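Local structure of aldehyde dehydrogenase family protein (Pseudomonas syringae pv. tomato, 5IUV) at residues 171-174 and 175-178; 191-194 and 195-198; 128-131 and 132-135. The protein oxidises indole-3-acetaldehyde with NAD+ as cofactor, probably yielding the auxin indole-3-acetic acid, as a member of the aldehyde dehydrogenase family. All coordinates share one frame; numbering follows the deposited sequence.

Contact 1: 171-174 and 175-178; sequences LMMA and CWKL
M173 lays its terminal methyl over one face of the W176 indole, three residues further along the same helix. CE of M173 stands 3.5 Å from the centroid of the six-membered ring of W176 and 9° off the ring normal, a CH-pi contact; its closest ring atom is CE3 of W176, at 3.6 Å. CG of M173 starts beside the backbone N (chi1 -70°), and bends at chi2 and chi3 then fold the thioether back over the indole, where SD also makes an oblique Met-aromatic contact. M172 runs alongside the indole: its CG lies 3.8 Å from NE1 of W176, and SD makes a longer, oblique Met-aromatic approach to the five-membered ring. On another flank of the helix CD1 of L171 packs against SG of C175 at 3.8 Å. Backbone bonds from C175 N to L171 O and from L178 N to A174 O carry the helical turns. F467 meets W176 edge-to-face, while K177 sends its amine to a salt bridge with D478 and a hydrogen bond with T243. M173 also touches NAD, placing this turn at the cofactor pocket, on the helix of a beta-alpha-beta crossover between strands 149-164 and 187-191 of an aldehyde dehydrogenase.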
ATOM      1  N   LEU A 171      -3.271  13.312  29.159  1.00 13.03           N
ATOM      2  CA  LEU A 171      -1.998  13.188  28.452  1.00 12.89           C
ATOM      3  C   LEU A 171      -2.103  12.236  27.264  1.00 11.90           C
ATOM      4  O   LEU A 171      -1.591  12.529  26.179  1.00 14.12           O
ATOM      5  CB  LEU A 171      -0.888  12.726  29.399  1.00 13.69           C
ATOM      6  CG  LEU A 171       0.483  12.558  28.726  1.00 16.91           C
ATOM      7  CD1 LEU A 171       0.934  13.867  28.098  1.00 16.58           C
ATOM      8  CD2 LEU A 171       1.522  12.071  29.716  1.00 20.01           C
ATOM      9  N   MET A 172      -2.759  11.097  27.455  1.00 10.23           N
ATOM     10  CA  MET A 172      -2.816  10.109  26.390  1.00 10.37           C
ATOM     11  C   MET A 172      -3.555  10.635  25.160  1.00 10.18           C
ATOM     12  O   MET A 172      -3.079  10.454  24.044  1.00  9.86           O
ATOM     13  CB  MET A 172      -3.469   8.812  26.863  1.00 11.97           C
ATOM     14  CG  MET A 172      -3.237   7.672  25.880  1.00 15.68           C
ATOM     15  SD  MET A 172      -4.091   6.133  26.271  1.00 33.61           S
ATOM     16  CE  MET A 172      -3.880   6.042  28.037  1.00 37.32           C
ATOM     17  N   MET A 173      -4.706  11.278  25.361  1.00 10.30           N
ATOM     18  CA  MET A 173      -5.457  11.864  24.242  1.00 12.51           C
ATOM     19  C   MET A 173      -4.677  12.974  23.559  1.00  9.80           C
ATOM     20  O   MET A 173      -4.733  13.110  22.336  1.00 11.47           O
ATOM     21  CB  MET A 173      -6.815  12.419  24.698  1.00 13.22           C
ATOM     22  CG  MET A 173      -7.845  11.377  25.104  1.00 17.07           C
ATOM     23  SD  MET A 173      -8.259  10.210  23.793  1.00 42.14           S
ATOM     24  CE  MET A 173      -7.345   8.765  24.336  1.00 33.52           C
ATOM     25  N   ALA A 174      -3.970  13.786  24.341  1.00  9.44           N
ATOM     26  CA  ALA A 174      -3.110  14.809  23.756  1.00  9.40           C
ATOM     27  C   ALA A 174      -2.075  14.146  22.848  1.00  9.74           C
ATOM     28  O   ALA A 174      -1.840  14.603  21.732  1.00  9.69           O
ATOM     29  CB  ALA A 174      -2.422  15.648  24.842  1.00  7.72           C
ATOM     30  N   CYS A 175      -1.487  13.048  23.317  1.00 10.21           N
ATOM     31  CA  CYS A 175      -0.446  12.348  22.568  1.00  7.88           C
ATOM     32  C   CYS A 175      -0.979  11.629  21.328  1.00 10.22           C
ATOM     33  O   CYS A 175      -0.271  11.511  20.326  1.00  7.42           O
ATOM     34  CB  CYS A 175       0.274  11.355  23.479  1.00  6.35           C
ATOM     35  SG  CYS A 175       1.344  12.157  24.693  1.00 13.00           S
ATOM     36  N   TRP A 176      -2.215  11.133  21.398  1.00  6.15           N
ATOM     37  CA  TRP A 176      -2.866  10.588  20.214  1.00  8.06           C
ATOM     38  C   TRP A 176      -2.929  11.605  19.085  1.00  8.02           C
ATOM     39  O   TRP A 176      -2.863  11.235  17.913  1.00  8.14           O
ATOM     40  CB  TRP A 176      -4.282  10.108  20.533  1.00  9.11           C
ATOM     41  CG  TRP A 176      -4.338   8.757  21.159  1.00 12.46           C
ATOM     42  CD1 TRP A 176      -3.312   8.078  21.751  1.00 12.39           C
ATOM     43  CD2 TRP A 176      -5.488   7.912  21.256  1.00 12.86           C
ATOM     44  NE1 TRP A 176      -3.756   6.860  22.213  1.00 10.67           N
ATOM     45  CE2 TRP A 176      -5.088   6.733  21.916  1.00 12.79           C
ATOM     46  CE3 TRP A 176      -6.820   8.041  20.848  1.00 12.67           C
ATOM     47  CZ2 TRP A 176      -5.974   5.689  22.186  1.00 13.35           C
ATOM     48  CZ3 TRP A 176      -7.697   7.000  21.105  1.00 13.89           C
ATOM     49  CH2 TRP A 176      -7.269   5.838  21.771  1.00 14.82           C
ATOM     50  N   LYS A 177      -3.068  12.884  19.431  1.00  8.88           N
ATOM     51  CA  LYS A 177      -3.069  13.947  18.428  1.00  8.69           C
ATOM     52  C   LYS A 177      -1.644  14.383  18.110  1.00  7.93           C
ATOM     53  O   LYS A 177      -1.290  14.495  16.946  1.00  7.32           O
ATOM     54  CB  LYS A 177      -3.883  15.173  18.887  1.00 10.50           C
ATOM     55  CG  LYS A 177      -5.283  14.892  19.456  1.00  8.83           C
ATOM     56  CD  LYS A 177      -6.214  14.257  18.438  1.00 11.07           C
ATOM     57  CE  LYS A 177      -7.638  14.165  18.997  1.00 15.00           C
ATOM     58  NZ  LYS A 177      -8.535  13.282  18.188  1.00 16.69           N
ATOM     59  N   LEU A 178      -0.835  14.634  19.143  1.00  6.85           N
ATOM     60  CA  LEU A 178       0.509  15.186  18.948  1.00  7.22           C
ATOM     61  C   LEU A 178       1.424  14.258  18.157  1.00  7.43           C
ATOM     62  O   LEU A 178       2.244  14.713  17.361  1.00  8.53           O
ATOM     63  CB  LEU A 178       1.171  15.499  20.294  1.00  6.65           C
ATOM     64  CG  LEU A 178       0.582  16.618  21.148  1.00 11.16           C
ATOM     65  CD1 LEU A 178       1.454  16.833  22.380  1.00 12.60           C
ATOM     66  CD2 LEU A 178       0.455  17.888  20.348  1.00 12.36           C
TER

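Contact 2: 191-194 and 195-198; sequences KPSE and KSPL. With NAD (nicotinamide-adenine-dinucleotide), chain C.
O2B of the NAD adenosine ribose is gripped by two side chains: NZ of K191 donates to it at 2.7 Å, and the hydroxyl in turn donates to OE1 of E194, also at 2.7 Å. This is the lysine-glutamate pair that reads the ribose diol in the NAD site of aldehyde dehydrogenases, K191 ending strand 187-191 and E194 on the loop that leads to helix 198-210. NZ of K191 also donates to NAD O3B at 3.2 Å and binds back to the carbonyl oxygen of P192, approaching from above the carbonyl plane; G222 O is a further acceptor. The salt bridge from K191 NZ to E194 OE1 is long, 3.8 Å; the ribose hydroxyl O2B links the two more closely. The glutamate chain bends at chi2 (-89°) to bring its carboxylate to the ribose. From S193, whose CA lies 3.4 Å from NAD O3B, the chain folds into a type I beta turn closed by S196 N to S193 O. OG of S193, placed anti to its own N (chi1 170°), accepts a hydrogen bond from K195 N at 3.0 Å, an ST turn nested in the beta turn. P192 meets P197 loosely, and W167 borders S193, K195 and S196. A water bridges the two arms, accepting from S193 N at 2.9 Å and lying 3.1 Å from OG of S196.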
ATOM      1  N   LYS A 191      -5.020  22.681  23.158  1.00  7.95           N
ATOM      2  CA  LYS A 191      -5.945  23.285  24.116  1.00  8.33           C
ATOM      3  C   LYS A 191      -6.506  22.184  25.003  1.00  7.84           C
ATOM      4  O   LYS A 191      -7.493  21.540  24.653  1.00  7.34           O
ATOM      5  CB  LYS A 191      -7.085  24.021  23.396  1.00 10.21           C
ATOM      6  CG  LYS A 191      -7.629  25.257  24.115  1.00 10.42           C
ATOM      7  CD  LYS A 191      -8.265  24.929  25.469  1.00 10.57           C
ATOM      8  CE  LYS A 191      -9.550  24.124  25.342  1.00 10.66           C
ATOM      9  NZ  LYS A 191     -10.158  23.832  26.677  1.00 10.86           N
ATOM     10  N   PRO A 192      -5.872  21.961  26.159  1.00  8.31           N
ATOM     11  CA  PRO A 192      -6.348  20.944  27.096  1.00  6.85           C
ATOM     12  C   PRO A 192      -7.658  21.353  27.760  1.00  8.46           C
ATOM     13  O   PRO A 192      -8.006  22.538  27.806  1.00  7.97           O
ATOM     14  CB  PRO A 192      -5.215  20.864  28.131  1.00  9.05           C
ATOM     15  CG  PRO A 192      -4.654  22.250  28.146  1.00  8.46           C
ATOM     16  CD  PRO A 192      -4.726  22.715  26.700  1.00  8.10           C
ATOM     17  N   SER A 193      -8.381  20.364  28.265  1.00  7.20           N
ATOM     18  CA  SER A 193      -9.593  20.626  29.024  1.00 10.50           C
ATOM     19  C   SER A 193      -9.304  21.507  30.237  1.00  9.96           C
ATOM     20  O   SER A 193      -8.287  21.343  30.916  1.00  9.01           O
ATOM     21  CB  SER A 193     -10.232  19.313  29.473  1.00 12.15           C
ATOM     22  OG  SER A 193     -11.280  19.554  30.390  1.00 13.83           O
ATOM     23  N   GLU A 194     -10.209  22.434  30.519  1.00  7.76           N
ATOM     24  CA  GLU A 194     -10.093  23.239  31.726  1.00 10.43           C
ATOM     25  C   GLU A 194     -10.194  22.373  32.983  1.00 10.70           C
ATOM     26  O   GLU A 194      -9.812  22.803  34.067  1.00  9.10           O
ATOM     27  CB  GLU A 194     -11.161  24.336  31.750  1.00 12.53           C
ATOM     28  CG  GLU A 194     -12.589  23.832  31.897  1.00 15.39           C
ATOM     29  CD  GLU A 194     -13.275  23.519  30.571  1.00 23.47           C
ATOM     30  OE1 GLU A 194     -12.596  23.391  29.527  1.00 21.78           O
ATOM     31  OE2 GLU A 194     -14.518  23.396  30.580  1.00 28.41           O
ATOM     32  N   LYS A 195     -10.698  21.148  32.841  1.00  8.19           N
ATOM     33  CA  LYS A 195     -10.777  20.239  33.984  1.00 10.57           C
ATOM     34  C   LYS A 195      -9.491  19.445  34.196  1.00 10.99           C
ATOM     35  O   LYS A 195      -9.347  18.742  35.193  1.00 14.60           O
ATOM     36  CB  LYS A 195     -11.948  19.267  33.816  1.00 13.42           C
ATOM     37  CG  LYS A 195     -13.342  19.925  33.796  1.00 17.37           C
ATOM     38  CD  LYS A 195     -14.360  18.955  33.194  1.00 23.00           C
ATOM     39  CE  LYS A 195     -15.768  19.132  33.734  1.00 26.65           C
ATOM     40  NZ  LYS A 195     -16.301  20.496  33.547  1.00 28.26           N
ATOM     41  N   SER A 196      -8.560  19.539  33.254  1.00  9.19           N
ATOM     42  CA  SER A 196      -7.317  18.777  33.356  1.00  9.76           C
ATOM     43  C   SER A 196      -6.169  19.403  32.561  1.00  8.56           C
ATOM     44  O   SER A 196      -5.651  18.785  31.630  1.00 13.24           O
ATOM     45  CB  SER A 196      -7.547  17.342  32.879  1.00 10.35           C
ATOM     46  OG  SER A 196      -7.925  17.326  31.512  1.00 12.21           O
ATOM     47  N   PRO A 197      -5.761  20.629  32.927  1.00  8.10           N
ATOM     48  CA  PRO A 197      -4.766  21.343  32.119  1.00  7.45           C
ATOM     49  C   PRO A 197      -3.327  20.939  32.415  1.00  7.52           C
ATOM     50  O   PRO A 197      -2.455  21.233  31.617  1.00  7.26           O
ATOM     51  CB  PRO A 197      -4.980  22.805  32.523  1.00  7.54           C
ATOM     52  CG  PRO A 197      -5.417  22.715  33.945  1.00 11.72           C
ATOM     53  CD  PRO A 197      -6.244  21.451  34.054  1.00  8.98           C
ATOM     54  N   LEU A 198      -3.086  20.295  33.547  1.00  9.67           N
ATOM     55  CA  LEU A 198      -1.736  20.268  34.110  1.00 10.01           C
ATOM     56  C   LEU A 198      -0.690  19.495  33.299  1.00  9.71           C
ATOM     57  O   LEU A 198       0.416  20.005  33.101  1.00  8.50           O
ATOM     58  CB  LEU A 198      -1.783  19.720  35.538  1.00 10.66           C
ATOM     59  CG  LEU A 198      -2.565  20.590  36.532  1.00 10.89           C
ATOM     60  CD1 LEU A 198      -2.408  20.059  37.953  1.00 11.26           C
ATOM     61  CD2 LEU A 198      -2.139  22.057  36.443  1.00  8.48           C
TER
HETATM   62  PA  NAD C 700     -16.506  18.523  25.922  1.00 19.45           P
HETATM   63  O1A NAD C 700     -17.188  18.339  24.621  1.00 13.32           O
HETATM   64  O2A NAD C 700     -17.325  19.281  26.949  1.00 21.98           O
HETATM   65  O5B NAD C 700     -15.124  19.257  25.716  1.00 15.41           O
HETATM   66  C5B NAD C 700     -13.944  18.671  25.128  1.00 16.22           C
HETATM   67  C4B NAD C 700     -12.956  19.790  24.910  1.00 15.78           C
HETATM   68  O4B NAD C 700     -13.573  20.809  24.095  1.00 15.93           O
HETATM   69  C3B NAD C 700     -12.419  20.511  26.151  1.00 31.86           C
HETATM   70  O3B NAD C 700     -11.053  20.872  25.976  1.00 37.62           O
HETATM   71  C2B NAD C 700     -13.304  21.756  26.230  1.00 27.63           C
HETATM   72  O2B NAD C 700     -12.674  22.826  26.928  1.00 15.53           O
HETATM   73  C1B NAD C 700     -13.498  22.060  24.747  1.00 17.08           C
HETATM   74  N9A NAD C 700     -14.676  22.842  24.384  1.00 13.18           N
HETATM   75  C8A NAD C 700     -15.854  22.958  25.074  1.00  9.88           C
HETATM   76  N7A NAD C 700     -16.701  23.811  24.551  1.00 10.67           N
HETATM   77  C5A NAD C 700     -16.042  24.273  23.416  1.00  9.73           C
HETATM   78  C6A NAD C 700     -16.428  25.163  22.393  1.00  9.98           C
HETATM   79  N6A NAD C 700     -17.586  25.832  22.381  1.00 11.79           N
HETATM   80  N1A NAD C 700     -15.556  25.362  21.375  1.00 10.90           N
HETATM   81  C2A NAD C 700     -14.378  24.730  21.402  1.00 10.88           C
HETATM   82  N3A NAD C 700     -13.901  23.882  22.318  1.00  9.95           N
HETATM   83  C4A NAD C 700     -14.794  23.684  23.304  1.00 11.33           C
HETATM   84  O3  NAD C 700     -16.145  17.083  26.533  1.00 29.48           O
HETATM   85  PN  NAD C 700     -15.477  16.592  27.907  1.00 38.13           P
HETATM   86  O1N NAD C 700     -16.521  16.718  28.951  1.00 39.42           O
HETATM   87  O2N NAD C 700     -14.186  17.295  28.093  1.00 34.22           O
HETATM   88  O5D NAD C 700     -15.122  15.066  27.597  1.00 41.32           O
HETATM   89  C5D NAD C 700     -16.103  14.011  27.691  1.00 37.67           C
HETATM   90  C4D NAD C 700     -16.518  13.629  26.291  1.00 36.96           C
HETATM   91  O4D NAD C 700     -15.357  13.184  25.551  1.00 44.24           O
HETATM   92  C3D NAD C 700     -17.506  12.472  26.202  1.00 39.08           C
HETATM   93  O3D NAD C 700     -18.547  12.794  25.286  1.00 37.72           O
HETATM   94  C2D NAD C 700     -16.617  11.330  25.699  1.00 42.46           C
HETATM   95  O2D NAD C 700     -17.268  10.310  24.947  1.00 44.84           O
HETATM   96  C1D NAD C 700     -15.626  12.070  24.772  1.00 43.68           C
HETATM   97  N1N NAD C 700     -14.358  11.249  24.576  1.00 42.41           N
HETATM   98  C2N NAD C 700     -14.171  10.732  23.271  1.00 41.71           C
HETATM   99  C3N NAD C 700     -13.018  10.022  22.973  1.00 40.59           C
HETATM  100  C7N NAD C 700     -12.787   9.382  21.627  1.00 36.70           C
HETATM  101  O7N NAD C 700     -13.723   9.319  20.801  1.00 38.19           O
HETATM  102  N7N NAD C 700     -11.627   8.810  21.416  1.00 29.96           N
HETATM  103  C4N NAD C 700     -12.076   9.817  23.983  1.00 41.24           C
HETATM  104  C5N NAD C 700     -12.297  10.305  25.266  1.00 42.19           C
HETATM  105  C6N NAD C 700     -13.447  11.027  25.542  1.00 42.32           C
HETATM  106  O   HOH W   1      -7.089  17.843  28.607  1.00 10.54           O

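Contact 3: 128-131 and 132-135; sequences LSWS and GEAI
E133 sets its CG beside the backbone N (chi1 -71°) and then extends, which carries the carboxylate back along the helix toward S129, while S129 (chi1 56°) turns its OG to a water that the carboxylate shares. The water joins the two in an i to i+4 bridge along the last turns of helix 113-134: it donates to OE2 of E133 at 3.1 Å and lies 2.8 Å from OG of S129, which is also hydrogen-bonded to A125 O. The aliphatic part of E133 crosses the S129 carbonyl, with CG 3.1 Å from S129 O, the oxygen that also accepts E133 N at 2.8 Å. OE1 of E133 is held by salt bridges to K137 and K84 of the second subunit, so this stretch forms part of a subunit interface. W130, its indole beside this carboxylate, takes a cation-pi contact from K137 of the second subunit, and A134 CB sits obliquely to the ring, 4.5 Å from CZ3 of W130. The i to i+4 bonds then give way to an i to i+3 bond, A134 N to S131 O at 3.2 Å, from well above the carbonyl plane. I135 N reaches S131 O in a weak bond of 3.5 Å, with an N-H...O angle of 120°.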
ATOM      1  N   LEU A 128       3.581   8.752  20.875  1.00  7.31           N
ATOM      2  CA  LEU A 128       4.603   9.653  20.348  1.00  7.86           C
ATOM      3  C   LEU A 128       5.723   8.895  19.639  1.00  8.70           C
ATOM      4  O   LEU A 128       6.136   9.266  18.542  1.00  8.60           O
ATOM      5  CB  LEU A 128       5.199  10.524  21.471  1.00  6.28           C
ATOM      6  CG  LEU A 128       4.264  11.494  22.205  1.00 10.61           C
ATOM      7  CD1 LEU A 128       5.027  12.378  23.198  1.00 10.18           C
ATOM      8  CD2 LEU A 128       3.503  12.356  21.209  1.00  9.23           C
ATOM      9  N   SER A 129       6.227   7.838  20.267  1.00  9.73           N
ATOM     10  CA  SER A 129       7.354   7.110  19.692  1.00  9.28           C
ATOM     11  C   SER A 129       6.932   6.251  18.505  1.00  8.03           C
ATOM     12  O   SER A 129       7.667   6.143  17.533  1.00  7.75           O
ATOM     13  CB  SER A 129       8.046   6.241  20.755  1.00 10.81           C
ATOM     14  OG  SER A 129       7.150   5.343  21.378  1.00 11.55           O
ATOM     15  N   TRP A 130       5.762   5.626  18.585  1.00  6.41           N
ATOM     16  CA  TRP A 130       5.296   4.791  17.476  1.00  8.54           C
ATOM     17  C   TRP A 130       5.084   5.671  16.250  1.00  7.29           C
ATOM     18  O   TRP A 130       5.510   5.329  15.150  1.00  6.05           O
ATOM     19  CB  TRP A 130       4.006   4.048  17.848  1.00  8.16           C
ATOM     20  CG  TRP A 130       3.554   2.977  16.876  1.00  8.67           C
ATOM     21  CD1 TRP A 130       3.801   1.631  16.963  1.00 10.12           C
ATOM     22  CD2 TRP A 130       2.750   3.158  15.703  1.00  6.94           C
ATOM     23  NE1 TRP A 130       3.208   0.971  15.912  1.00  9.23           N
ATOM     24  CE2 TRP A 130       2.560   1.885  15.124  1.00  8.06           C
ATOM     25  CE3 TRP A 130       2.180   4.277  15.081  1.00  9.21           C
ATOM     26  CZ2 TRP A 130       1.819   1.698  13.950  1.00  7.47           C
ATOM     27  CZ3 TRP A 130       1.448   4.091  13.919  1.00  7.63           C
ATOM     28  CH2 TRP A 130       1.278   2.810  13.363  1.00  7.29           C
ATOM     29  N   SER A 131       4.435   6.812  16.447  1.00  8.18           N
ATOM     30  CA  SER A 131       4.230   7.759  15.358  1.00 10.05           C
ATOM     31  C   SER A 131       5.567   8.217  14.784  1.00 10.05           C
ATOM     32  O   SER A 131       5.736   8.287  13.569  1.00 10.35           O
ATOM     33  CB  SER A 131       3.420   8.970  15.832  1.00 11.80           C
ATOM     34  OG  SER A 131       2.104   8.595  16.199  1.00 12.89           O
ATOM     35  N   GLY A 132       6.510   8.530  15.666  1.00  8.40           N
ATOM     36  CA  GLY A 132       7.841   8.929  15.242  1.00  7.49           C
ATOM     37  C   GLY A 132       8.524   7.849  14.427  1.00  7.35           C
ATOM     38  O   GLY A 132       9.090   8.135  13.375  1.00  7.25           O
ATOM     39  N   GLU A 133       8.460   6.611  14.914  1.00  7.82           N
ATOM     40  CA  GLU A 133       9.047   5.453  14.238  1.00  7.93           C
ATOM     41  C   GLU A 133       8.497   5.258  12.826  1.00  9.47           C
ATOM     42  O   GLU A 133       9.176   4.716  11.949  1.00  9.14           O
ATOM     43  CB  GLU A 133       8.788   4.172  15.038  1.00  7.55           C
ATOM     44  CG  GLU A 133       9.562   4.036  16.341  1.00 11.03           C
ATOM     45  CD  GLU A 133       8.987   2.946  17.247  1.00 14.70           C
ATOM     46  OE1 GLU A 133       7.988   2.291  16.862  1.00 12.07           O
ATOM     47  OE2 GLU A 133       9.532   2.748  18.348  1.00 15.69           O
ATOM     48  N   ALA A 134       7.251   5.672  12.623  1.00  6.28           N
ATOM     49  CA  ALA A 134       6.552   5.429  11.363  1.00  7.33           C
ATOM     50  C   ALA A 134       6.929   6.411  10.261  1.00  9.06           C
ATOM     51  O   ALA A 134       6.725   6.121   9.081  1.00  8.23           O
ATOM     52  CB  ALA A 134       5.035   5.472  11.588  1.00  8.15           C
ATOM     53  N   ILE A 135       7.456   7.570  10.649  1.00  8.64           N
ATOM     54  CA  ILE A 135       7.669   8.679   9.716  1.00  9.35           C
ATOM     55  C   ILE A 135       8.361   8.260   8.414  1.00 11.54           C
ATOM     56  O   ILE A 135       7.851   8.533   7.323  1.00 11.74           O
ATOM     57  CB  ILE A 135       8.495   9.806  10.368  1.00 10.58           C
ATOM     58  CG1 ILE A 135       7.663  10.535  11.426  1.00 12.80           C
ATOM     59  CG2 ILE A 135       8.965  10.792   9.318  1.00 12.57           C
ATOM     60  CD1 ILE A 135       8.467  11.580  12.225  1.00 13.03           C
TER
HETATM   61  O   HOH W   2       7.140   2.706  20.301  1.00 20.96           O

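In the fold
Contacts 1 and 3 lie on two helices packed against each other, their centres about 13 Å apart. L128 of contact 3 makes the join, its CG 3.9 Å from SG of C175 and its CD2 4.0 Å from CB of L178. Contact 2 follows contact 1 along the chain, after strand 187-191; the two do not touch, their nearest atoms being about 6 Å apart, but both reach NAD, contact 1 through M173 and contact 2 at the adenosine ribose. The side chain of K177 of contact 1 comes within about 4 Å of that of E267, the predicted active-site glutamate. Contact 3, its centre about 25 Å from that of contact 2, faces the second subunit, so the 170-183 helix lies between the cofactor site and an interface helix.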